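Local coordinates for protein aminotransferase (Psychrobacter arcticus 273-4, PDB 3IF2) that probably catalyses pyridoxal 5'-phosphate-dependent transamination, possibly between valine and pyruvate, at residues A[114-119]-A[159-164]; A[121-126]-A[241-246]. All blocks are in the same frame, centred on the assembly; numbering follows the deposited sequence.

Interaction 1 (A[114-119]-A[159-164]). With PLP (pyridoxal-5'-phosphate), chain C.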
loop_
_atom_site.group_PDB
_atom_site.type_symbol
_atom_site.label_atom_id
_atom_site.label_comp_id
_atom_site.label_asym_id
_atom_site.label_seq_id
_atom_site.Cartn_x
_atom_site.Cartn_y
_atom_site.Cartn_z
ATOM N N GLY A 114 0.885 5.616 -3.453
ATOM C CA GLY A 114 1.991 6.587 -3.489
ATOM C C GLY A 114 3.055 6.102 -4.481
ATOM O O GLY A 114 3.081 4.915 -4.841
ATOM N N SER A 115 3.909 7.004 -4.967
ATOM C CA SER A 115 5.007 6.620 -5.884
ATOM C C SER A 115 6.025 5.675 -5.238
ATOM O O SER A 115 6.675 4.931 -5.931
ATOM C CB SER A 115 5.715 7.843 -6.474
ATOM O OG SER A 115 4.907 8.414 -7.476
ATOM N N GLN A 116 6.142 5.702 -3.902
ATOM C CA GLN A 116 7.036 4.791 -3.157
ATOM C C GLN A 116 6.650 3.318 -3.421
ATOM O O GLN A 116 7.515 2.452 -3.614
ATOM C CB GLN A 116 6.968 5.074 -1.651
ATOM C CG GLN A 116 8.002 4.299 -0.776
ATOM C CD GLN A 116 9.435 4.695 -1.039
ATOM O OE1 GLN A 116 9.710 5.796 -1.534
ATOM N NE2 GLN A 116 10.362 3.809 -0.688
ATOM N N ASN A 117 5.341 3.063 -3.422
ATOM C CA ASN A 117 4.766 1.763 -3.752
ATOM C C ASN A 117 5.154 1.420 -5.196
ATOM O O ASN A 117 5.528 0.280 -5.495
ATOM C CB ASN A 117 3.239 1.852 -3.570
ATOM C CG ASN A 117 2.567 0.534 -3.309
ATOM O OD1 ASN A 117 1.443 0.300 -3.769
ATOM N ND2 ASN A 117 3.196 -0.296 -2.504
ATOM N N ALA A 118 5.107 2.417 -6.083
ATOM C CA ALA A 118 5.546 2.232 -7.471
ATOM C C ALA A 118 7.028 1.809 -7.548
ATOM O O ALA A 118 7.355 0.907 -8.308
ATOM C CB ALA A 118 5.298 3.478 -8.312
ATOM N N PHE A 119 7.903 2.414 -6.742
ATOM C CA PHE A 119 9.335 2.070 -6.794
ATOM C C PHE A 119 9.625 0.719 -6.183
ATOM O O PHE A 119 10.499 0.018 -6.687
ATOM C CB PHE A 119 10.232 3.146 -6.194
ATOM C CG PHE A 119 9.917 4.500 -6.692
ATOM C CD1 PHE A 119 9.857 4.766 -8.066
ATOM C CD2 PHE A 119 9.643 5.525 -5.800
ATOM C CE1 PHE A 119 9.538 6.041 -8.529
ATOM C CE2 PHE A 119 9.324 6.767 -6.250
ATOM C CZ PHE A 119 9.274 7.033 -7.619
ATOM N N SER A 159 16.838 3.709 -1.742
ATOM C CA SER A 159 17.841 2.852 -1.049
ATOM C C SER A 159 17.542 1.405 -0.694
ATOM O O SER A 159 18.300 0.510 -1.056
ATOM C CB SER A 159 18.282 3.500 0.273
ATOM O OG SER A 159 18.926 4.722 0.055
ATOM N N ASP A 160 16.446 1.191 0.023
ATOM C CA ASP A 160 16.180 -0.113 0.655
ATOM C C ASP A 160 14.976 -0.909 0.156
ATOM O O ASP A 160 14.571 -1.861 0.825
ATOM C CB ASP A 160 16.053 0.141 2.179
ATOM C CG ASP A 160 17.327 0.774 2.814
ATOM O OD1 ASP A 160 18.462 0.631 2.292
ATOM O OD2 ASP A 160 17.182 1.397 3.887
ATOM N N VAL A 161 14.432 -0.569 -1.018
ATOM C CA VAL A 161 13.215 -1.254 -1.507
ATOM C C VAL A 161 13.435 -2.685 -2.021
ATOM O O VAL A 161 12.472 -3.432 -2.132
ATOM C CB VAL A 161 12.420 -0.431 -2.559
ATOM C CG1 VAL A 161 12.068 0.963 -2.009
ATOM C CG2 VAL A 161 13.162 -0.329 -3.882
ATOM N N HIS A 162 14.671 -3.079 -2.338
ATOM C CA HIS A 162 14.903 -4.450 -2.823
ATOM C C HIS A 162 14.573 -5.495 -1.754
ATOM O O HIS A 162 14.827 -5.279 -0.576
ATOM C CB HIS A 162 16.298 -4.633 -3.412
ATOM C CG HIS A 162 16.460 -3.962 -4.739
ATOM N ND1 HIS A 162 17.224 -2.826 -4.919
ATOM C CD2 HIS A 162 15.913 -4.247 -5.944
ATOM C CE1 HIS A 162 17.165 -2.464 -6.190
ATOM N NE2 HIS A 162 16.374 -3.309 -6.833
ATOM N N VAL A 163 13.941 -6.583 -2.176
ATOM C CA VAL A 163 13.520 -7.662 -1.279
ATOM C C VAL A 163 14.712 -8.479 -0.716
ATOM O O VAL A 163 14.655 -8.904 0.435
ATOM C CB VAL A 163 12.463 -8.557 -1.965
ATOM C CG1 VAL A 163 12.125 -9.720 -1.104
ATOM C CG2 VAL A 163 11.199 -7.751 -2.238
ATOM N N GLU A 164 15.762 -8.684 -1.515
ATOM C CA GLU A 164 16.988 -9.386 -1.082
ATOM C C GLU A 164 18.207 -8.562 -1.487
ATOM O O GLU A 164 18.344 -8.214 -2.640
ATOM C CB GLU A 164 17.075 -10.819 -1.663
ATOM C CG GLU A 164 18.426 -11.551 -1.315
ATOM C CD GLU A 164 18.391 -13.111 -1.314
ATOM O OE1 GLU A 164 17.340 -13.728 -1.587
ATOM O OE2 GLU A 164 19.443 -13.734 -1.011
HETATM N N1 PLP C . 10.010 10.823 -5.590
HETATM C C2 PLP C . 10.749 11.818 -4.986
HETATM C C2A PLP C . 11.838 12.456 -5.787
HETATM C C3 PLP C . 10.452 12.208 -3.660
HETATM O O3 PLP C . 11.158 13.193 -3.023
HETATM C C4 PLP C . 9.415 11.557 -2.950
HETATM C C4A PLP C . 9.323 11.822 -1.452
HETATM O O4A PLP C . 8.247 12.094 -0.906
HETATM C C5 PLP C . 8.666 10.522 -3.604
HETATM C C6 PLP C . 8.995 10.184 -4.930
HETATM C C5A PLP C . 7.545 9.720 -2.913
HETATM O O4P PLP C . 6.271 10.322 -3.004
HETATM P P PLP C . 4.944 9.501 -2.633
HETATM O O1P PLP C . 5.041 8.055 -2.209
HETATM O O2P PLP C . 4.187 9.578 -3.916
HETATM O O3P PLP C . 4.315 10.267 -1.538
#
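The first turn or so of helix 115-125 comes nearest the irregular chain of 159-164 at Phe119 and Val161, whose CA atoms lie 7.4 Å apart. Val161 aims its side chain at the helix and touches it with both methyls. CG1 meets the amide end of Gln116, with NE2 3.6 Å away. CG2 rests against the backbone carbonyl of Phe119, 3.9 Å from its O. Gln116 starts with CG anti to the backbone N (chi1 -173°) and bends at chi2, which carries its amide out toward the valine. Val161 gives that amide only an apolar neighbour. NE2 has its polar partners in Gly157 O and in Val303 O of the second subunit.

The N-terminal end of the same helix serves the cofactor. Gly114 is the N-cap residue, and a side chain there would run into phosphate oxygen O1P of PLP. Ser115 N donates to PLP O2P at 2.8 Å and Gln116 N donates to PLP O1P at 3.1 Å, both nearly straight. PLP C6 lies at the edge of the Phe119 ring, near its plane, 3.7 Å from CE2. Two backbone N-H groups of the first helical turn thus grip the phosphate, and the helix dipole would probably help to hold its negative charge. Val161 adds only van der Waals contact beside this polar grip.

Interaction 2 (A[121-126]-A[241-246]). With PLP (pyridoxal-5'-phosphate), chain C.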
loop_
_atom_site.group_PDB
_atom_site.type_symbol
_atom_site.label_atom_id
_atom_site.label_comp_id
_atom_site.label_asym_id
_atom_site.label_seq_id
_atom_site.Cartn_x
_atom_site.Cartn_y
_atom_site.Cartn_z
ATOM N N TYR A 121 7.630 -1.786 -6.401
ATOM C CA TYR A 121 7.297 -2.695 -7.491
ATOM C C TYR A 121 8.350 -2.663 -8.603
ATOM O O TYR A 121 8.949 -3.711 -8.895
ATOM C CB TYR A 121 5.901 -2.431 -8.099
ATOM C CG TYR A 121 4.688 -2.626 -7.191
ATOM C CD1 TYR A 121 4.701 -3.470 -6.077
ATOM C CD2 TYR A 121 3.479 -2.015 -7.527
ATOM C CE1 TYR A 121 3.550 -3.639 -5.292
ATOM C CE2 TYR A 121 2.337 -2.172 -6.773
ATOM C CZ TYR A 121 2.360 -2.976 -5.651
ATOM O OH TYR A 121 1.219 -3.159 -4.923
ATOM N N LEU A 122 8.582 -1.477 -9.185
ATOM C CA LEU A 122 9.486 -1.330 -10.330
ATOM C C LEU A 122 10.941 -1.781 -10.068
ATOM O O LEU A 122 11.528 -2.447 -10.923
ATOM C CB LEU A 122 9.451 0.102 -10.912
ATOM C CG LEU A 122 8.137 0.626 -11.537
ATOM C CD1 LEU A 122 8.238 2.158 -11.805
ATOM C CD2 LEU A 122 7.735 -0.164 -12.810
ATOM N N PHE A 123 11.506 -1.462 -8.901
ATOM C CA PHE A 123 12.889 -1.851 -8.619
ATOM C C PHE A 123 13.050 -3.349 -8.355
ATOM O O PHE A 123 14.091 -3.919 -8.682
ATOM C CB PHE A 123 13.534 -0.997 -7.529
ATOM C CG PHE A 123 13.628 0.493 -7.849
ATOM C CD1 PHE A 123 13.474 1.027 -9.142
ATOM C CD2 PHE A 123 13.996 1.365 -6.838
ATOM C CE1 PHE A 123 13.600 2.406 -9.363
ATOM C CE2 PHE A 123 14.154 2.707 -7.072
ATOM C CZ PHE A 123 13.955 3.235 -8.329
ATOM N N ASN A 124 12.030 -3.978 -7.783
ATOM C CA ASN A 124 11.995 -5.442 -7.636
ATOM C C ASN A 124 11.549 -6.150 -8.920
ATOM O O ASN A 124 11.840 -7.330 -9.102
ATOM C CB ASN A 124 11.139 -5.844 -6.432
ATOM C CG ASN A 124 11.859 -5.616 -5.130
ATOM O OD1 ASN A 124 12.863 -6.302 -4.842
ATOM N ND2 ASN A 124 11.378 -4.671 -4.336
ATOM N N LEU A 125 10.845 -5.441 -9.798
ATOM C CA LEU A 125 10.416 -5.985 -11.096
ATOM C C LEU A 125 11.594 -6.065 -12.063
ATOM O O LEU A 125 11.673 -7.002 -12.844
ATOM C CB LEU A 125 9.297 -5.121 -11.705
ATOM C CG LEU A 125 8.601 -5.562 -12.996
ATOM C CD1 LEU A 125 7.806 -6.848 -12.777
ATOM C CD2 LEU A 125 7.689 -4.432 -13.536
ATOM N N PHE A 126 12.500 -5.084 -12.003
ATOM C CA PHE A 126 13.641 -4.986 -12.902
ATOM C C PHE A 126 15.006 -5.095 -12.233
ATOM O O PHE A 126 16.002 -4.865 -12.878
ATOM C CB PHE A 126 13.547 -3.656 -13.652
ATOM C CG PHE A 126 12.370 -3.567 -14.556
ATOM C CD1 PHE A 126 12.304 -4.382 -15.693
ATOM C CD2 PHE A 126 11.334 -2.644 -14.310
ATOM C CE1 PHE A 126 11.216 -4.319 -16.569
ATOM C CE2 PHE A 126 10.224 -2.558 -15.177
ATOM C CZ PHE A 126 10.159 -3.404 -16.310
ATOM N N PRO A 241 14.239 -0.461 -19.783
ATOM C CA PRO A 241 13.480 0.770 -19.738
ATOM C C PRO A 241 14.162 1.886 -18.956
ATOM O O PRO A 241 15.074 1.632 -18.158
ATOM C CB PRO A 241 12.194 0.341 -19.038
ATOM C CG PRO A 241 12.618 -0.695 -18.136
ATOM C CD PRO A 241 13.633 -1.474 -18.901
ATOM N N LEU A 242 13.679 3.101 -19.207
ATOM C CA LEU A 242 14.087 4.321 -18.520
ATOM C C LEU A 242 12.909 4.732 -17.621
ATOM O O LEU A 242 11.851 5.142 -18.115
ATOM C CB LEU A 242 14.408 5.405 -19.536
ATOM C CG LEU A 242 14.755 6.804 -19.065
ATOM C CD1 LEU A 242 15.886 6.772 -18.046
ATOM C CD2 LEU A 242 15.114 7.651 -20.303
ATOM N N ILE A 243 13.091 4.577 -16.311
ATOM C CA ILE A 243 12.098 4.917 -15.313
ATOM C C ILE A 243 12.382 6.364 -14.952
ATOM O O ILE A 243 13.533 6.699 -14.692
ATOM C CB ILE A 243 12.216 4.031 -14.045
ATOM C CG1 ILE A 243 12.208 2.527 -14.408
ATOM C CG2 ILE A 243 11.079 4.337 -13.085
ATOM C CD1 ILE A 243 12.402 1.623 -13.246
ATOM N N ILE A 244 11.350 7.215 -14.933
ATOM C CA ILE A 244 11.503 8.655 -14.597
ATOM C C ILE A 244 10.495 9.049 -13.510
ATOM O O ILE A 244 9.285 8.971 -13.724
ATOM C CB ILE A 244 11.298 9.579 -15.815
ATOM C CG1 ILE A 244 12.173 9.126 -16.991
ATOM C CG2 ILE A 244 11.563 11.069 -15.410
ATOM C CD1 ILE A 244 12.019 10.008 -18.208
ATOM N N ASP A 245 11.023 9.503 -12.369
ATOM C CA ASP A 245 10.244 9.906 -11.198
ATOM C C ASP A 245 9.926 11.400 -11.291
ATOM O O ASP A 245 10.832 12.219 -11.084
ATOM C CB ASP A 245 11.081 9.545 -9.955
ATOM C CG ASP A 245 10.470 9.971 -8.626
ATOM O OD1 ASP A 245 9.346 10.525 -8.542
ATOM O OD2 ASP A 245 11.147 9.666 -7.614
ATOM N N ASN A 246 8.664 11.745 -11.630
ATOM C CA ASN A 246 8.199 13.159 -11.669
ATOM C C ASN A 246 7.446 13.583 -10.433
ATOM O O ASN A 246 6.529 14.386 -10.524
ATOM C CB ASN A 246 7.300 13.462 -12.860
ATOM C CG ASN A 246 7.983 13.285 -14.124
ATOM O OD1 ASN A 246 8.356 12.161 -14.460
ATOM N ND2 ASN A 246 8.156 14.383 -14.882
HETATM N N1 PLP C . 10.010 10.823 -5.590
HETATM C C2 PLP C . 10.749 11.818 -4.986
HETATM C C2A PLP C . 11.838 12.456 -5.787
HETATM C C3 PLP C . 10.452 12.208 -3.660
HETATM O O3 PLP C . 11.158 13.193 -3.023
HETATM C C4 PLP C . 9.415 11.557 -2.950
HETATM C C4A PLP C . 9.323 11.822 -1.452
HETATM O O4A PLP C . 8.247 12.094 -0.906
HETATM C C5 PLP C . 8.666 10.522 -3.604
HETATM C C6 PLP C . 8.995 10.184 -4.930
HETATM C C5A PLP C . 7.545 9.720 -2.913
HETATM O O4P PLP C . 6.271 10.322 -3.004
HETATM P P PLP C . 4.944 9.501 -2.633
HETATM O O1P PLP C . 5.041 8.055 -2.209
HETATM O O2P PLP C . 4.187 9.578 -3.916
HETATM O O3P PLP C . 4.315 10.267 -1.538
#
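Pro241 lays its CG over the face of the Phe126 ring in a CH-pi contact. CG stands 4.1 Å from the ring centroid and only 11° off the ring normal. Leu125 CG lies against the opposite face, toward the rim, so the ring is held between two apolar groups just where helix 115-125 ends. Phe4 of the second subunit also meets this ring.

Further along the strand, Ile243 points at the helix and packs against Leu122 and Phe123. Its CG2 branch packs on Leu122 CD1 at 3.8 Å. The longer branch is extended (chi2 176°) and ends in CD1, which reaches Leu122 CB and the Phe123 ring. That ring receives it at the edge, with CE1 4.1 Å from Ile243 CD1.

Asp245, two residues on, turns to the cofactor. Its chi1 of 176° sets CG trans to the backbone N, and the carboxylate faces the pyridine nitrogen. PLP N1 donates to Asp245 OD2 at 2.6 Å and more weakly to OD1 at 3.0 Å. Tyr158 OH also binds OD2, and Ala247 N binds OD1, which fixes the carboxylate's rotation. An asparagine here would probably leave the pyridine nitrogen without its anionic mate and make its protonated form less stable. The helix packs on the central sheet that carries this aspartate. An aspartate paired with the pyridine nitrogen is characteristic of fold-type I PLP enzymes, which include the class I and II aminotransferases.

In the fold
Interactions 1 and 2 share helix 115-125, and their centres lie 9 Å apart. Along the chain the segments alternate: 114-119, 121-126, 159-164, then 241-246. Interaction 1 uses the start of the helix and the loop between strands 142-149 and 168-170. Interaction 2 uses the end of the helix and strand 242-245 of the central mixed sheet. Asn124 joins the two, with probable hydrogen bonds from its ND2 to Val161 O and from Val163 N to its OD1. Together the two contacts hold PLP at its phosphate and its ring. Both also touch the second subunit, whose Tyr79 is hydrogen-bonded to PLP, so the cofactor site lies at the dimer interface.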